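Local coordinates for sensor protein dcuS (Escherichia coli, PDB 3BY8) that senses C4-dicarboxylates such as malate and fumarate through its periplasmic domain and, as a histidine kinase, activates the response regulator DcuR by phosphorylation, at residues F58-D63 with Y69-A74; N15-V20 with V124-E129; V96-G101 with Q105-F110. All coordinates share one frame; numbering follows the deposited sequence.

Contact 1 (F58-D63 with Y69-A74). With LMR ((2S)-2-hydroxybutanedioic acid), chain B.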
ATOM      1  N   PHE A  58      -3.549  -0.354  -6.582  1.00 13.91           N
ATOM      2  CA  PHE A  58      -2.520   0.588  -6.197  1.00 15.71           C
ATOM      3  C   PHE A  58      -1.613   0.028  -5.109  1.00 11.52           C
ATOM      4  O   PHE A  58      -2.008  -0.827  -4.348  1.00 13.62           O
ATOM      5  CB  PHE A  58      -3.142   1.893  -5.658  1.00 14.81           C
ATOM      6  CG  PHE A  58      -3.798   1.772  -4.283  1.00 15.14           C
ATOM      7  CD1 PHE A  58      -3.039   1.802  -3.105  1.00 14.88           C
ATOM      8  CD2 PHE A  58      -5.194   1.709  -4.172  1.00 14.00           C
ATOM      9  CE1 PHE A  58      -3.666   1.776  -1.842  1.00 12.16           C
ATOM     10  CE2 PHE A  58      -5.827   1.687  -2.901  1.00 13.06           C
ATOM     11  CZ  PHE A  58      -5.062   1.722  -1.739  1.00 12.25           C
ATOM     12  N   ILE A  59      -0.374   0.514  -5.110  1.00 13.64           N
ATOM     13  CA  ILE A  59       0.592   0.182  -4.061  1.00 11.87           C
ATOM     14  C   ILE A  59       1.182   1.524  -3.652  1.00 11.81           C
ATOM     15  O   ILE A  59       1.952   2.147  -4.390  1.00 13.22           O
ATOM     16  CB  ILE A  59       1.713  -0.765  -4.543  1.00 11.58           C
ATOM     17  CG1 ILE A  59       1.126  -2.131  -4.905  1.00 12.99           C
ATOM     18  CG2 ILE A  59       2.750  -0.892  -3.414  1.00 13.18           C
ATOM     19  CD1 ILE A  59       2.203  -3.170  -5.283  1.00 14.09           C
ATOM     20  N   VAL A  60       0.771   2.004  -2.477  1.00 11.41           N
ATOM     21  CA  VAL A  60       1.192   3.283  -1.960  1.00 10.73           C
ATOM     22  C   VAL A  60       2.005   3.141  -0.662  1.00 12.87           C
ATOM     23  O   VAL A  60       1.497   2.706   0.357  1.00 11.09           O
ATOM     24  CB  VAL A  60      -0.063   4.153  -1.681  1.00 10.42           C
ATOM     25  CG1 VAL A  60       0.288   5.412  -0.880  1.00 11.48           C
ATOM     26  CG2 VAL A  60      -0.702   4.527  -3.013  1.00 12.61           C
ATOM     27  N   VAL A  61       3.283   3.507  -0.724  1.00 14.12           N
ATOM     28  CA  VAL A  61       4.161   3.463   0.435  1.00 14.21           C
ATOM     29  C   VAL A  61       4.130   4.849   1.044  1.00 13.26           C
ATOM     30  O   VAL A  61       4.178   5.827   0.306  1.00 16.51           O
ATOM     31  CB  VAL A  61       5.598   3.181  -0.010  1.00 15.27           C
ATOM     32  CG1 VAL A  61       6.576   3.348   1.158  1.00 16.44           C
ATOM     33  CG2 VAL A  61       5.668   1.813  -0.569  1.00 15.85           C
ATOM     34  N   THR A  62       3.997   4.951   2.364  1.00 13.01           N
ATOM     35  CA  THR A  62       4.022   6.247   3.028  1.00 12.80           C
ATOM     36  C   THR A  62       5.016   6.254   4.185  1.00 15.12           C
ATOM     37  O   THR A  62       5.473   5.187   4.647  1.00 13.89           O
ATOM     38  CB  THR A  62       2.663   6.657   3.653  1.00 15.37           C
ATOM     39  OG1 THR A  62       2.466   5.986   4.906  1.00 14.15           O
ATOM     40  CG2 THR A  62       1.525   6.329   2.720  1.00 15.02           C
ATOM     41  N   ASP A  63       5.371   7.467   4.625  1.00 16.37           N
ATOM     42  CA  ASP A  63       6.198   7.615   5.816  1.00 15.95           C
ATOM     43  C   ASP A  63       5.245   7.688   7.034  1.00 17.06           C
ATOM     44  O   ASP A  63       4.008   7.463   6.894  1.00 15.08           O
ATOM     45  CB  ASP A  63       7.098   8.870   5.745  1.00 17.52           C
ATOM     46  CG  ASP A  63       6.325  10.166   5.564  1.00 19.78           C
ATOM     47  OD1 ASP A  63       5.139  10.294   5.969  1.00 18.78           O
ATOM     48  OD2 ASP A  63       6.971  11.101   5.040  1.00 23.66           O
ATOM     49  N   TYR A  69       5.055   7.890  -1.094  1.00 18.97           N
ATOM     50  CA  TYR A  69       6.290   7.652  -1.826  1.00 18.23           C
ATOM     51  C   TYR A  69       6.014   6.983  -3.176  1.00 20.43           C
ATOM     52  O   TYR A  69       6.913   6.791  -3.992  1.00 20.97           O
ATOM     53  CB  TYR A  69       7.234   6.805  -0.991  1.00 22.53           C
ATOM     54  CG  TYR A  69       8.081   7.652  -0.100  1.00 21.83           C
ATOM     55  CD1 TYR A  69       7.524   8.410   0.931  1.00 22.89           C
ATOM     56  CD2 TYR A  69       9.455   7.742  -0.325  1.00 27.42           C
ATOM     57  CE1 TYR A  69       8.319   9.240   1.714  1.00 28.30           C
ATOM     58  CE2 TYR A  69      10.249   8.558   0.444  1.00 27.38           C
ATOM     59  CZ  TYR A  69       9.685   9.303   1.457  1.00 28.02           C
ATOM     60  OH  TYR A  69      10.504  10.102   2.215  1.00 31.22           O
ATOM     61  N   SER A  70       4.757   6.607  -3.401  1.00 16.20           N
ATOM     62  CA  SER A  70       4.336   5.981  -4.640  1.00 15.84           C
ATOM     63  C   SER A  70       2.821   6.104  -4.768  1.00 17.03           C
ATOM     64  O   SER A  70       2.122   6.282  -3.757  1.00 17.13           O
ATOM     65  CB  SER A  70       4.722   4.502  -4.681  1.00 18.37           C
ATOM     66  OG  SER A  70       4.117   3.759  -3.628  1.00 14.07           O
ATOM     67  N   HIS A  71       2.340   6.055  -6.013  1.00 16.52           N
ATOM     68  CA  HIS A  71       0.907   6.113  -6.321  1.00 16.58           C
ATOM     69  C   HIS A  71       0.771   5.936  -7.824  1.00 16.50           C
ATOM     70  O   HIS A  71       1.647   6.371  -8.559  1.00 19.49           O
ATOM     71  CB  HIS A  71       0.318   7.476  -5.968  1.00 15.68           C
ATOM     72  CG  HIS A  71      -1.180   7.505  -5.949  1.00 13.96           C
ATOM     73  ND1 HIS A  71      -1.957   7.664  -7.087  1.00 13.79           N
ATOM     74  CD2 HIS A  71      -2.045   7.426  -4.911  1.00 13.27           C
ATOM     75  CE1 HIS A  71      -3.237   7.675  -6.743  1.00 14.92           C
ATOM     76  NE2 HIS A  71      -3.312   7.531  -5.427  1.00 13.72           N
ATOM     77  N   PRO A  72      -0.316   5.301  -8.299  1.00 17.35           N
ATOM     78  CA  PRO A  72      -0.443   5.148  -9.757  1.00 17.75           C
ATOM     79  C   PRO A  72      -0.424   6.496 -10.479  1.00 18.48           C
ATOM     80  O   PRO A  72      -0.015   6.561 -11.639  1.00 18.82           O
ATOM     81  CB  PRO A  72      -1.774   4.428  -9.922  1.00 17.41           C
ATOM     82  CG  PRO A  72      -1.834   3.566  -8.704  1.00 17.56           C
ATOM     83  CD  PRO A  72      -1.323   4.482  -7.602  1.00 17.00           C
ATOM     84  N   GLU A  73      -0.896   7.543  -9.803  1.00 16.45           N
ATOM     85  CA  GLU A  73      -0.898   8.921 -10.318  1.00 18.07           C
ATOM     86  C   GLU A  73       0.313   9.584  -9.677  1.00 18.59           C
ATOM     87  O   GLU A  73       0.285   9.995  -8.509  1.00 19.47           O
ATOM     88  CB  GLU A  73      -2.185   9.648  -9.918  1.00 17.34           C
ATOM     89  CG  GLU A  73      -3.429   8.966 -10.460  1.00 19.39           C
ATOM     90  CD  GLU A  73      -4.719   9.655 -10.039  1.00 23.26           C
ATOM     91  OE1 GLU A  73      -4.663  10.653  -9.279  1.00 26.38           O
ATOM     92  OE2 GLU A  73      -5.778   9.179 -10.490  1.00 28.21           O
ATOM     93  N   ALA A  74       1.387   9.699 -10.447  1.00 19.28           N
ATOM     94  CA  ALA A  74       2.626  10.261  -9.924  1.00 20.65           C
ATOM     95  C   ALA A  74       2.501  11.632  -9.289  1.00 20.86           C
ATOM     96  O   ALA A  74       3.271  11.977  -8.404  1.00 21.32           O
ATOM     97  CB  ALA A  74       3.701  10.277 -11.008  1.00 21.97           C
TER
HETATM   98  C1  LMR B   1      -4.212   7.114  -1.428  1.00 14.13           C
HETATM   99  O1A LMR B   1      -3.181   7.012  -2.041  1.00 13.75           O
HETATM  100  O1B LMR B   1      -4.580   8.229  -1.003  1.00 14.45           O
HETATM  101  C2  LMR B   1      -5.181   5.977  -1.534  1.00 13.78           C
HETATM  102  O2  LMR B   1      -6.502   6.331  -0.934  1.00 13.56           O
HETATM  103  C3  LMR B   1      -5.255   5.370  -2.948  1.00 13.25           C
HETATM  104  C4  LMR B   1      -6.209   6.212  -3.819  1.00 12.93           C
HETATM  105  O4A LMR B   1      -5.844   7.324  -4.198  1.00 14.28           O
HETATM  106  O4B LMR B   1      -7.371   5.782  -4.072  1.00 12.91           O

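Contact 2 (N15-V20 with V124-E129)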
ATOM      1  N   ASN A  15      -5.755 -11.396   1.640  1.00 15.22           N
ATOM      2  CA  ASN A  15      -4.542 -12.056   2.134  1.00 14.34           C
ATOM      3  C   ASN A  15      -3.442 -12.003   1.087  1.00 14.27           C
ATOM      4  O   ASN A  15      -2.272 -11.858   1.434  1.00 13.38           O
ATOM      5  CB  ASN A  15      -4.812 -13.518   2.496  1.00 17.90           C
ATOM      6  CG  ASN A  15      -5.708 -13.658   3.711  1.00 20.99           C
ATOM      7  OD1 ASN A  15      -5.731 -12.787   4.583  1.00 23.73           O
ATOM      8  ND2 ASN A  15      -6.438 -14.762   3.787  1.00 23.54           N
ATOM      9  N   LYS A  16      -3.806 -12.141  -0.181  1.00 14.04           N
ATOM     10  CA  LYS A  16      -2.780 -12.065  -1.215  1.00 15.92           C
ATOM     11  C   LYS A  16      -2.207 -10.670  -1.240  1.00 13.76           C
ATOM     12  O   LYS A  16      -0.977 -10.494  -1.321  1.00 13.46           O
ATOM     13  CB  LYS A  16      -3.330 -12.426  -2.596  1.00 18.08           C
ATOM     14  CG  LYS A  16      -3.547 -13.923  -2.760  1.00 23.67           C
ATOM     15  CD  LYS A  16      -3.826 -14.304  -4.200  1.00 25.37           C
ATOM     16  CE  LYS A  16      -5.123 -13.713  -4.718  1.00 26.59           C
ATOM     17  NZ  LYS A  16      -5.417 -14.194  -6.102  1.00 29.94           N
ATOM     18  N   ALA A  17      -3.085  -9.667  -1.167  1.00 11.99           N
ATOM     19  CA  ALA A  17      -2.654  -8.267  -1.168  1.00 12.03           C
ATOM     20  C   ALA A  17      -1.767  -8.014   0.065  1.00 11.75           C
ATOM     21  O   ALA A  17      -0.750  -7.318  -0.056  1.00  9.93           O
ATOM     22  CB  ALA A  17      -3.870  -7.369  -1.144  1.00 12.01           C
ATOM     23  N   LEU A  18      -2.133  -8.560   1.227  1.00 10.11           N
ATOM     24  CA  LEU A  18      -1.308  -8.390   2.412  1.00 12.79           C
ATOM     25  C   LEU A  18       0.074  -9.041   2.248  1.00 11.43           C
ATOM     26  O   LEU A  18       1.074  -8.510   2.728  1.00 12.16           O
ATOM     27  CB  LEU A  18      -2.011  -8.935   3.661  1.00 14.80           C
ATOM     28  CG  LEU A  18      -2.707  -7.898   4.551  1.00 20.47           C
ATOM     29  CD1 LEU A  18      -3.408  -8.652   5.671  1.00 22.07           C
ATOM     30  CD2 LEU A  18      -1.680  -6.873   5.111  1.00 19.13           C
ATOM     31  N   ALA A  19       0.134 -10.183   1.555  1.00 12.44           N
ATOM     32  CA  ALA A  19       1.415 -10.856   1.346  1.00 12.70           C
ATOM     33  C   ALA A  19       2.312  -9.954   0.496  1.00 10.79           C
ATOM     34  O   ALA A  19       3.509  -9.817   0.764  1.00 11.43           O
ATOM     35  CB  ALA A  19       1.186 -12.191   0.654  1.00 12.63           C
ATOM     36  N   VAL A  20       1.751  -9.317  -0.523  1.00  9.27           N
ATOM     37  CA  VAL A  20       2.526  -8.372  -1.323  1.00  9.21           C
ATOM     38  C   VAL A  20       2.998  -7.199  -0.451  1.00 10.35           C
ATOM     39  O   VAL A  20       4.169  -6.823  -0.495  1.00 11.90           O
ATOM     40  CB  VAL A  20       1.689  -7.825  -2.518  1.00  9.74           C
ATOM     41  CG1 VAL A  20       2.450  -6.766  -3.306  1.00  9.80           C
ATOM     42  CG2 VAL A  20       1.263  -9.011  -3.434  1.00 10.74           C
ATOM     43  N   VAL A 124       2.934   0.336   4.093  1.00 10.89           N
ATOM     44  CA  VAL A 124       2.661  -0.070   2.707  1.00 10.40           C
ATOM     45  C   VAL A 124       1.138  -0.285   2.673  1.00  8.34           C
ATOM     46  O   VAL A 124       0.580  -1.083   3.441  1.00  9.24           O
ATOM     47  CB  VAL A 124       3.327  -1.386   2.268  1.00  9.16           C
ATOM     48  CG1 VAL A 124       2.961  -1.652   0.816  1.00 10.68           C
ATOM     49  CG2 VAL A 124       4.843  -1.311   2.413  1.00 10.46           C
ATOM     50  N   ALA A 125       0.488   0.475   1.782  1.00  9.09           N
ATOM     51  CA  ALA A 125      -0.957   0.407   1.561  1.00 10.31           C
ATOM     52  C   ALA A 125      -1.216  -0.177   0.163  1.00 10.83           C
ATOM     53  O   ALA A 125      -0.620   0.297  -0.812  1.00 11.44           O
ATOM     54  CB  ALA A 125      -1.557   1.824   1.651  1.00 11.12           C
ATOM     55  N   ILE A 126      -2.106  -1.165   0.055  1.00 10.09           N
ATOM     56  CA  ILE A 126      -2.406  -1.780  -1.265  1.00 11.59           C
ATOM     57  C   ILE A 126      -3.918  -1.909  -1.459  1.00 10.50           C
ATOM     58  O   ILE A 126      -4.631  -2.261  -0.525  1.00 12.78           O
ATOM     59  CB  ILE A 126      -1.745  -3.180  -1.378  1.00 12.53           C
ATOM     60  CG1 ILE A 126      -0.227  -3.001  -1.337  1.00 11.37           C
ATOM     61  CG2 ILE A 126      -2.206  -3.909  -2.659  1.00 14.59           C
ATOM     62  CD1 ILE A 126       0.574  -4.295  -1.636  1.00 13.07           C
ATOM     63  N   GLY A 127      -4.399  -1.577  -2.653  1.00 12.06           N
ATOM     64  CA  GLY A 127      -5.817  -1.693  -2.915  1.00 13.60           C
ATOM     65  C   GLY A 127      -6.127  -2.629  -4.074  1.00 15.71           C
ATOM     66  O   GLY A 127      -5.333  -2.745  -5.024  1.00 17.31           O
ATOM     67  N   LEU A 128      -7.286  -3.264  -3.967  1.00 16.48           N
ATOM     68  CA  LEU A 128      -7.858  -4.187  -4.948  1.00 19.07           C
ATOM     69  C   LEU A 128      -9.167  -3.497  -5.340  1.00 18.43           C
ATOM     70  O   LEU A 128      -9.990  -3.227  -4.477  1.00 18.86           O
ATOM     71  CB  LEU A 128      -8.229  -5.524  -4.274  1.00 21.35           C
ATOM     72  CG  LEU A 128      -7.216  -6.507  -3.673  1.00 23.88           C
ATOM     73  CD1 LEU A 128      -7.790  -7.247  -2.476  1.00 24.08           C
ATOM     74  CD2 LEU A 128      -6.818  -7.489  -4.749  1.00 25.76           C
ATOM     75  N   GLU A 129      -9.375  -3.238  -6.625  1.00 20.16           N
ATOM     76  CA  GLU A 129     -10.601  -2.586  -7.088  1.00 20.84           C
ATOM     77  C   GLU A 129     -11.842  -3.393  -6.660  1.00 22.46           C
ATOM     78  O   GLU A 129     -11.922  -4.602  -6.894  1.00 21.26           O
ATOM     79  CB  GLU A 129     -10.524  -2.451  -8.610  1.00 25.33           C
ATOM     80  CG  GLU A 129     -11.348  -1.333  -9.201  1.00 30.11           C
ATOM     81  CD  GLU A 129     -10.964  -1.039 -10.646  1.00 31.81           C
ATOM     82  OE1 GLU A 129     -11.654  -0.215 -11.286  1.00 33.41           O
ATOM     83  OE2 GLU A 129      -9.968  -1.627 -11.137  1.00 32.88           O
TER

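Contact 3 (V96-G101 with Q105-F110). With LMR ((2S)-2-hydroxybutanedioic acid), chain B.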
ATOM      1  N   VAL A  96      -7.505  -3.784   7.214  1.00 13.01           N
ATOM      2  CA  VAL A  96      -8.182  -4.117   5.983  1.00 12.54           C
ATOM      3  C   VAL A  96      -9.491  -3.308   6.026  1.00 12.88           C
ATOM      4  O   VAL A  96     -10.200  -3.301   7.052  1.00 15.90           O
ATOM      5  CB  VAL A  96      -8.508  -5.638   5.920  1.00 16.01           C
ATOM      6  CG1 VAL A  96      -9.226  -5.972   4.605  1.00 17.31           C
ATOM      7  CG2 VAL A  96      -7.215  -6.464   6.042  1.00 16.77           C
ATOM      8  N   ALA A  97      -9.790  -2.643   4.926  1.00 12.52           N
ATOM      9  CA  ALA A  97     -10.986  -1.794   4.861  1.00 10.91           C
ATOM     10  C   ALA A  97     -11.478  -1.607   3.447  1.00 11.96           C
ATOM     11  O   ALA A  97     -10.775  -1.906   2.481  1.00 15.12           O
ATOM     12  CB  ALA A  97     -10.654  -0.404   5.457  1.00 11.44           C
ATOM     13  N   ILE A  98     -12.695  -1.089   3.302  1.00 12.29           N
ATOM     14  CA  ILE A  98     -13.230  -0.760   1.987  1.00 12.32           C
ATOM     15  C   ILE A  98     -13.307   0.779   1.991  1.00 14.07           C
ATOM     16  O   ILE A  98     -13.920   1.396   2.873  1.00 14.26           O
ATOM     17  CB  ILE A  98     -14.624  -1.383   1.770  1.00 13.65           C
ATOM     18  CG1 ILE A  98     -14.470  -2.904   1.728  1.00 15.45           C
ATOM     19  CG2 ILE A  98     -15.243  -0.841   0.503  1.00 15.11           C
ATOM     20  CD1 ILE A  98     -15.768  -3.676   1.658  1.00 16.12           C
ATOM     21  N   ASN A  99     -12.655   1.425   1.037  1.00 12.75           N
ATOM     22  CA  ASN A  99     -12.633   2.886   1.023  1.00 11.77           C
ATOM     23  C   ASN A  99     -12.112   3.374  -0.323  1.00 10.83           C
ATOM     24  O   ASN A  99     -11.957   2.589  -1.271  1.00 12.06           O
ATOM     25  CB  ASN A  99     -11.687   3.378   2.149  1.00 11.14           C
ATOM     26  CG  ASN A  99     -11.969   4.808   2.615  1.00 11.79           C
ATOM     27  OD1 ASN A  99     -12.929   5.441   2.183  1.00 14.58           O
ATOM     28  ND2 ASN A  99     -11.125   5.308   3.493  1.00 13.93           N
ATOM     29  N   ARG A 100     -11.872   4.674  -0.418  1.00 13.42           N
ATOM     30  CA  ARG A 100     -11.282   5.212  -1.636  1.00 13.79           C
ATOM     31  C   ARG A 100     -10.609   6.521  -1.331  1.00 15.65           C
ATOM     32  O   ARG A 100     -10.981   7.221  -0.383  1.00 15.48           O
ATOM     33  CB  ARG A 100     -12.323   5.402  -2.732  1.00 22.61           C
ATOM     34  CG  ARG A 100     -13.356   6.440  -2.465  1.00 26.99           C
ATOM     35  CD  ARG A 100     -14.064   6.783  -3.773  1.00 32.94           C
ATOM     36  NE  ARG A 100     -13.215   7.672  -4.543  1.00 36.51           N
ATOM     37  CZ  ARG A 100     -13.285   7.857  -5.851  1.00 38.32           C
ATOM     38  NH1 ARG A 100     -14.185   7.205  -6.580  1.00 38.52           N
ATOM     39  NH2 ARG A 100     -12.429   8.693  -6.428  1.00 34.61           N
ATOM     40  N   GLY A 101      -9.556   6.789  -2.092  1.00 13.07           N
ATOM     41  CA  GLY A 101      -8.820   8.030  -2.009  1.00 13.85           C
ATOM     42  C   GLY A 101      -9.179   8.758  -3.296  1.00 14.69           C
ATOM     43  O   GLY A 101     -10.297   9.273  -3.420  1.00 16.60           O
ATOM     44  N   GLN A 105     -13.103   2.858  -5.811  1.00 15.44           N
ATOM     45  CA  GLN A 105     -13.435   2.248  -4.530  1.00 14.85           C
ATOM     46  C   GLN A 105     -12.725   0.905  -4.506  1.00 15.06           C
ATOM     47  O   GLN A 105     -12.698   0.162  -5.516  1.00 18.48           O
ATOM     48  CB  GLN A 105     -14.933   2.078  -4.433  1.00 19.70           C
ATOM     49  CG  GLN A 105     -15.632   3.410  -4.322  1.00 21.95           C
ATOM     50  CD  GLN A 105     -17.115   3.239  -4.182  1.00 28.94           C
ATOM     51  OE1 GLN A 105     -17.849   4.183  -3.859  1.00 30.23           O
ATOM     52  NE2 GLN A 105     -17.577   2.019  -4.427  1.00 28.66           N
ATOM     53  N   ALA A 106     -12.175   0.585  -3.342  1.00 13.72           N
ATOM     54  CA  ALA A 106     -11.337  -0.583  -3.218  1.00 14.50           C
ATOM     55  C   ALA A 106     -11.318  -1.278  -1.884  1.00 12.98           C
ATOM     56  O   ALA A 106     -11.676  -0.694  -0.866  1.00 14.02           O
ATOM     57  CB  ALA A 106      -9.906  -0.155  -3.539  1.00 14.01           C
ATOM     58  N   LEU A 107     -10.894  -2.541  -1.928  1.00 13.29           N
ATOM     59  CA  LEU A 107     -10.642  -3.372  -0.765  1.00 14.57           C
ATOM     60  C   LEU A 107      -9.159  -3.042  -0.564  1.00 13.98           C
ATOM     61  O   LEU A 107      -8.320  -3.242  -1.453  1.00 15.62           O
ATOM     62  CB  LEU A 107     -10.820  -4.845  -1.111  1.00 15.07           C
ATOM     63  CG  LEU A 107     -10.448  -5.798   0.017  1.00 18.06           C
ATOM     64  CD1 LEU A 107     -11.277  -5.533   1.246  1.00 21.00           C
ATOM     65  CD2 LEU A 107     -10.670  -7.234  -0.487  1.00 19.55           C
ATOM     66  N   ARG A 108      -8.852  -2.504   0.606  1.00 11.93           N
ATOM     67  CA  ARG A 108      -7.512  -2.014   0.898  1.00 11.54           C
ATOM     68  C   ARG A 108      -6.904  -2.649   2.121  1.00  9.58           C
ATOM     69  O   ARG A 108      -7.567  -2.882   3.111  1.00 12.22           O
ATOM     70  CB  ARG A 108      -7.634  -0.496   1.099  1.00 10.31           C
ATOM     71  CG  ARG A 108      -8.177   0.214  -0.138  1.00 10.62           C
ATOM     72  CD  ARG A 108      -9.135   1.392   0.181  1.00 10.62           C
ATOM     73  NE  ARG A 108      -8.564   2.439   1.043  1.00  9.62           N
ATOM     74  CZ  ARG A 108      -8.070   3.588   0.612  1.00  9.13           C
ATOM     75  NH1 ARG A 108      -8.028   3.897  -0.682  1.00 11.42           N
ATOM     76  NH2 ARG A 108      -7.679   4.493   1.509  1.00 10.91           N
ATOM     77  N   VAL A 109      -5.605  -2.929   2.032  1.00 11.05           N
ATOM     78  CA  VAL A 109      -4.866  -3.519   3.130  1.00 10.75           C
ATOM     79  C   VAL A 109      -3.642  -2.663   3.450  1.00  9.65           C
ATOM     80  O   VAL A 109      -3.091  -1.938   2.588  1.00  9.98           O
ATOM     81  CB  VAL A 109      -4.431  -5.001   2.832  1.00 11.92           C
ATOM     82  CG1 VAL A 109      -5.686  -5.808   2.431  1.00 14.01           C
ATOM     83  CG2 VAL A 109      -3.354  -5.084   1.746  1.00 11.64           C
ATOM     84  N   PHE A 110      -3.204  -2.797   4.700  1.00  9.40           N
ATOM     85  CA  PHE A 110      -2.116  -1.944   5.194  1.00  8.10           C
ATOM     86  C   PHE A 110      -1.230  -2.722   6.127  1.00 10.29           C
ATOM     87  O   PHE A 110      -1.719  -3.487   6.961  1.00 12.10           O
ATOM     88  CB  PHE A 110      -2.695  -0.763   6.034  1.00  9.42           C
ATOM     89  CG  PHE A 110      -3.646   0.111   5.285  1.00  8.44           C
ATOM     90  CD1 PHE A 110      -4.976  -0.293   5.085  1.00 10.23           C
ATOM     91  CD2 PHE A 110      -3.230   1.343   4.774  1.00  9.34           C
ATOM     92  CE1 PHE A 110      -5.871   0.536   4.378  1.00 11.13           C
ATOM     93  CE2 PHE A 110      -4.115   2.156   4.082  1.00  9.29           C
ATOM     94  CZ  PHE A 110      -5.443   1.756   3.883  1.00  9.20           C
TER
HETATM   95  C1  LMR B   1      -4.212   7.114  -1.428  1.00 14.13           C
HETATM   96  O1A LMR B   1      -3.181   7.012  -2.041  1.00 13.75           O
HETATM   97  O1B LMR B   1      -4.580   8.229  -1.003  1.00 14.45           O
HETATM   98  C2  LMR B   1      -5.181   5.977  -1.534  1.00 13.78           C
HETATM   99  O2  LMR B   1      -6.502   6.331  -0.934  1.00 13.56           O
HETATM  100  C3  LMR B   1      -5.255   5.370  -2.948  1.00 13.25           C
HETATM  101  C4  LMR B   1      -6.209   6.212  -3.819  1.00 12.93           C
HETATM  102  O4A LMR B   1      -5.844   7.324  -4.198  1.00 14.28           O
HETATM  103  O4B LMR B   1      -7.371   5.782  -4.072  1.00 12.91           O

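Contact 1 (F58-D63 with Y69-A74)
S70 grips the strand 58-63 with a single hydroxyl, a worked example of one side chain satisfying two strand backbone groups, V61 N and I59 O. Its OG accepts a bond from V61 N (3.0 Å) and donates one to I59 O (2.8 Å), tilted 26° from that carbonyl plane. With OG held between its own backbone N and carbonyl carbon (chi1 61°), the hydroxyl faces both groups at once. Without this hydroxyl, as with an alanine here, V61 N and I59 O would probably lose the partner they share, leaving the loop held on this side by the Y69 N bond to V61 O.

The apolar contacts are modest: P72 CG meets F58 CB at 3.7 Å, and V61 CB lies against Y69 CB. Around the malate, F58 lays one ring face beneath C3, while H71 NE2 reaches O4A in a nearly straight bond (2.8 Å, 169°). E73 N bonds H71 ND1 from the ring plane, helping to fix the rotation of the imidazole.

The loop runs in nearly the opposite direction alongside this outermost strand, whose other edge pairs with strand 120-129; I59 turns to helices 8-25 and 43-53, and Y69 packs on I43 of the latter.

Contact 2 (N15-V20 with V124-E129)
In the helix-on-sheet layer of the periplasmic Cache domain, A17 and V20 of the long N-terminal helix 8-25 lie over I126 and L128 of strand 120-129. The two segments run in roughly opposite senses, with an angle of 148° between their directions and axes 8.5 Å apart at closest approach. The close spacing is consistent with an alanine facing the middle of the strand: A17 CB sits between two strand side chains, 4.1 Å from I126 CG2 and equally far from L128 CD1.

I126 divides its two branches between two helix residues about one turn apart. CG2 stands opposite the backbone N and meets A17, while the other arm, with chi1 -64° and chi2 -172°, stretches out until CD1 reaches V20 CG1 at 3.5 Å. The two side chains meet there at about a right angle. The same CD1 also lies 3.7 Å from A17 O, on the helix backbone.

Further neighbours close the layer. I126 also touches A21 of the helix and I59 of the adjacent strand, and L128 packs on L13 and L107. A125 points to the opposite face of the sheet, toward F58, F81 and F110, so the helix and the malate pocket lie on different sides of the strand.

No hydrogen bond or charge joins helix to strand here. The strand backbone pairs with its neighbours in the sheet and the helix bonds within itself, for example A19 N to N15 O, which implies that complementary shape and burial of methyl groups, rather than directional bonds, hold these elements together.

Contact 3 (V96-G101 with Q105-F110)
R108 folds its side chain back across its own beta hairpin, so that its guanidinium lies with one face over N99 CB and R100 N. Bends at chi2 (143°) and chi3 (57°) bring NE to 3.4 Å from N99 CB and carry the group on toward the malate. There O2 lies at the edge of the guanidinium, near its plane; NH1 makes the main bond to it, at 2.9 Å, and NH2 a longer, more bent one. D85 braces both residues, through a salt bridge with R108 NE and a hydrogen bond from N99 ND2, while R108 NH2 also reaches K82 O.

The hairpin itself, strands 95-99 and 106-114, is regular. The hydrogen-bonded pairs A97 with R108 and N99 with A106 contribute two backbone bonds each, among them R108 N to A97 O at 2.8 Å. At the alternating non-hydrogen-bonded pairs, V96 with V109 and I98 with L107, the CA atoms come closer and the four side chains share one face: V96 CG2 lies beside V109 CG1, and L107 CD1 is 4.0 Å from V96 CG1.

Past the strand, G101 N donates to malate O4B (3.1 Å), and the CA of this glycine comes within 3.1 Å of O2.

All three contacts reach one antiparallel sheet: a loop on its edge strand, a helix on its face, and a strand pair within it. Contacts 1 and 2 are buried, whereas contact 3 is only partly so, with V96 and I98 on the surface. Strand 120-129 of contact 2 runs between strands of the other two, joined to 58-63 by V60 N to A125 O and to 106-114 by V109 N to I126 O. Chemistry follows position: contact 2 is wholly apolar, contact 1 mixes a serine hydroxyl with a backbone bond, and contact 3 is backbone-paired while its arginine turns to the ligand. F58 CZ packs on R108 CG; H71 bonds one malate carboxylate, R108 its hydroxyl.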